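Local coordinates for protein 432aa long hypothetical deoxyribodipyrimidine photolyase (Sulfolobus tokodaii, PDB 2E0I) that probably repairs ultraviolet-damaged DNA by splitting pyrimidine dimers with light, carrying two FAD molecules, one of them proposed to act as a light-harvesting cofactor, at residues 187-190 with 191-195. Numbering follows the deposited sequence.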
ATOM      1  N   GLY A 187       3.797  -6.874  12.085  1.00 26.30           N
ATOM      2  CA  GLY A 187       2.431  -6.383  12.151  1.00 23.02           C
ATOM      3  C   GLY A 187       2.045  -5.899  13.534  1.00 20.75           C
ATOM      4  O   GLY A 187       2.843  -6.012  14.456  1.00 20.06           O
ATOM      5  N   GLY A 188       0.830  -5.362  13.675  1.00 19.56           N
ATOM      6  CA  GLY A 188       0.366  -4.872  14.966  1.00 17.79           C
ATOM      7  C   GLY A 188       0.759  -3.436  15.313  1.00 17.55           C
ATOM      8  O   GLY A 188       1.800  -2.924  14.869  1.00 14.93           O
ATOM      9  N   ARG A 189      -0.075  -2.796  16.135  1.00 17.76           N
ATOM     10  CA  ARG A 189       0.127  -1.413  16.563  1.00 18.38           C
ATOM     11  C   ARG A 189       1.377  -1.188  17.389  1.00 19.98           C
ATOM     12  O   ARG A 189       2.001  -0.140  17.293  1.00 20.61           O
ATOM     13  CB  ARG A 189      -1.079  -0.930  17.354  1.00 16.69           C
ATOM     14  CG  ARG A 189      -0.933   0.432  17.985  1.00 15.42           C
ATOM     15  CD  ARG A 189      -2.247   0.799  18.629  1.00 15.94           C
ATOM     16  NE  ARG A 189      -2.270   2.105  19.283  1.00 17.20           N
ATOM     17  CZ  ARG A 189      -2.374   3.271  18.649  1.00 18.66           C
ATOM     18  NH1 ARG A 189      -2.460   3.312  17.320  1.00 18.54           N
ATOM     19  NH2 ARG A 189      -2.407   4.399  19.353  1.00 17.75           N
ATOM     20  N   ARG A 190       1.740  -2.163  18.210  1.00 22.41           N
ATOM     21  CA  ARG A 190       2.934  -2.036  19.034  1.00 22.97           C
ATOM     22  C   ARG A 190       4.185  -1.863  18.175  1.00 23.41           C
ATOM     23  O   ARG A 190       5.001  -0.989  18.444  1.00 25.02           O
ATOM     24  CB  ARG A 190       3.085  -3.258  19.919  1.00 25.14           C
ATOM     25  CG  ARG A 190       3.069  -2.944  21.377  1.00 28.91           C
ATOM     26  CD  ARG A 190       1.939  -3.659  22.060  1.00 32.81           C
ATOM     27  NE  ARG A 190       1.987  -3.380  23.480  1.00 37.62           N
ATOM     28  CZ  ARG A 190       0.943  -3.336  24.303  1.00 40.86           C
ATOM     29  NH1 ARG A 190       1.160  -3.063  25.587  1.00 42.06           N
ATOM     30  NH2 ARG A 190      -0.299  -3.546  23.871  1.00 40.53           N
ATOM     31  N   GLU A 191       4.343  -2.691  17.146  1.00 23.89           N
ATOM     32  CA  GLU A 191       5.501  -2.576  16.257  1.00 24.57           C
ATOM     33  C   GLU A 191       5.409  -1.244  15.529  1.00 23.81           C
ATOM     34  O   GLU A 191       6.420  -0.584  15.297  1.00 23.38           O
ATOM     35  CB  GLU A 191       5.514  -3.706  15.214  1.00 27.85           C
ATOM     36  CG  GLU A 191       6.595  -3.534  14.128  1.00 32.21           C
ATOM     37  CD  GLU A 191       6.454  -4.512  12.958  1.00 34.79           C
ATOM     38  OE1 GLU A 191       5.508  -4.381  12.151  1.00 35.93           O
ATOM     39  OE2 GLU A 191       7.302  -5.422  12.843  1.00 38.57           O
ATOM     40  N   GLY A 192       4.182  -0.873  15.163  1.00 22.16           N
ATOM     41  CA  GLY A 192       3.954   0.367  14.456  1.00 20.38           C
ATOM     42  C   GLY A 192       4.484   1.573  15.201  1.00 19.85           C
ATOM     43  O   GLY A 192       5.233   2.382  14.648  1.00 20.01           O
ATOM     44  N   LEU A 193       4.101   1.698  16.464  1.00 18.78           N
ATOM     45  CA  LEU A 193       4.534   2.826  17.272  1.00 17.73           C
ATOM     46  C   LEU A 193       6.031   2.779  17.473  1.00 18.76           C
ATOM     47  O   LEU A 193       6.693   3.815  17.532  1.00 19.27           O
ATOM     48  CB  LEU A 193       3.820   2.811  18.617  1.00 15.34           C
ATOM     49  CG  LEU A 193       2.301   2.990  18.504  1.00 14.90           C
ATOM     50  CD1 LEU A 193       1.676   2.706  19.853  1.00 13.40           C
ATOM     51  CD2 LEU A 193       1.956   4.407  18.001  1.00 11.54           C
ATOM     52  N   TYR A 194       6.580   1.579  17.575  1.00 18.90           N
ATOM     53  CA  TYR A 194       8.011   1.479  17.758  1.00 20.47           C
ATOM     54  C   TYR A 194       8.703   2.090  16.539  1.00 19.52           C
ATOM     55  O   TYR A 194       9.654   2.860  16.677  1.00 20.42           O
ATOM     56  CB  TYR A 194       8.422   0.017  17.939  1.00 23.55           C
ATOM     57  CG  TYR A 194       9.919  -0.208  18.015  1.00 27.04           C
ATOM     58  CD1 TYR A 194      10.622  -0.005  19.205  1.00 27.28           C
ATOM     59  CD2 TYR A 194      10.630  -0.647  16.885  1.00 30.22           C
ATOM     60  CE1 TYR A 194      11.998  -0.241  19.273  1.00 30.89           C
ATOM     61  CE2 TYR A 194      11.999  -0.884  16.933  1.00 31.96           C
ATOM     62  CZ  TYR A 194      12.679  -0.684  18.128  1.00 33.86           C
ATOM     63  OH  TYR A 194      14.037  -0.945  18.162  1.00 37.30           O
ATOM     64  N   LEU A 195       8.221   1.749  15.348  1.00 18.70           N
ATOM     65  CA  LEU A 195       8.797   2.265  14.110  1.00 18.31           C
ATOM     66  C   LEU A 195       8.607   3.767  14.012  1.00 17.81           C
ATOM     67  O   LEU A 195       9.500   4.480  13.567  1.00 17.85           O
ATOM     68  CB  LEU A 195       8.144   1.588  12.901  1.00 18.56           C
ATOM     69  CG  LEU A 195       8.507   0.112  12.712  1.00 19.20           C
ATOM     70  CD1 LEU A 195       7.515  -0.547  11.762  1.00 18.10           C
ATOM     71  CD2 LEU A 195       9.948  -0.013  12.203  1.00 15.92           C
TER
HETATM   72  O   HOH W   1       3.466  -5.128  17.012  1.00 19.17           O
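E191 reaches back from the first turn of helix 189-196 to G187, just ahead of the N-cap residue G188, and ties the incoming loop to the helix start. Its chain runs extended with CG anti to the backbone N (chi1 172°), which brings OE1 to 3.0 Å from G187 N; that N-H comes from above the carboxylate plane, and the bond is bent. H219 NE2 also bonds OE1, while OE2 takes the N-H of R186, so the carboxylate is held from both oxygens. With an alanine here both carboxylate oxygens are gone, and the backbone N-H groups of G187 and R186 and the side chain of H219 would probably lose the acceptor they share. A water joins the same two residues through the backbone, donating to G187 O at 2.8 Å and accepting from E191 N at 2.6 Å.

Helical bonds then take over: G192 N to G188 O (3.2 Å), L193 N to R189 O (2.9 Å) and Y194 N to R190 O.

Apolar contact is modest. The extended R189 chain meets L193, CG to CD1 at 3.9 Å, while its NH2 forms a salt bridge with E229 and its NH1 a hydrogen bond with T224 O. L193 CD1 also lies over one face of that guanidinium, near its edge rather than over CZ, 4.0 Å from R189 NE.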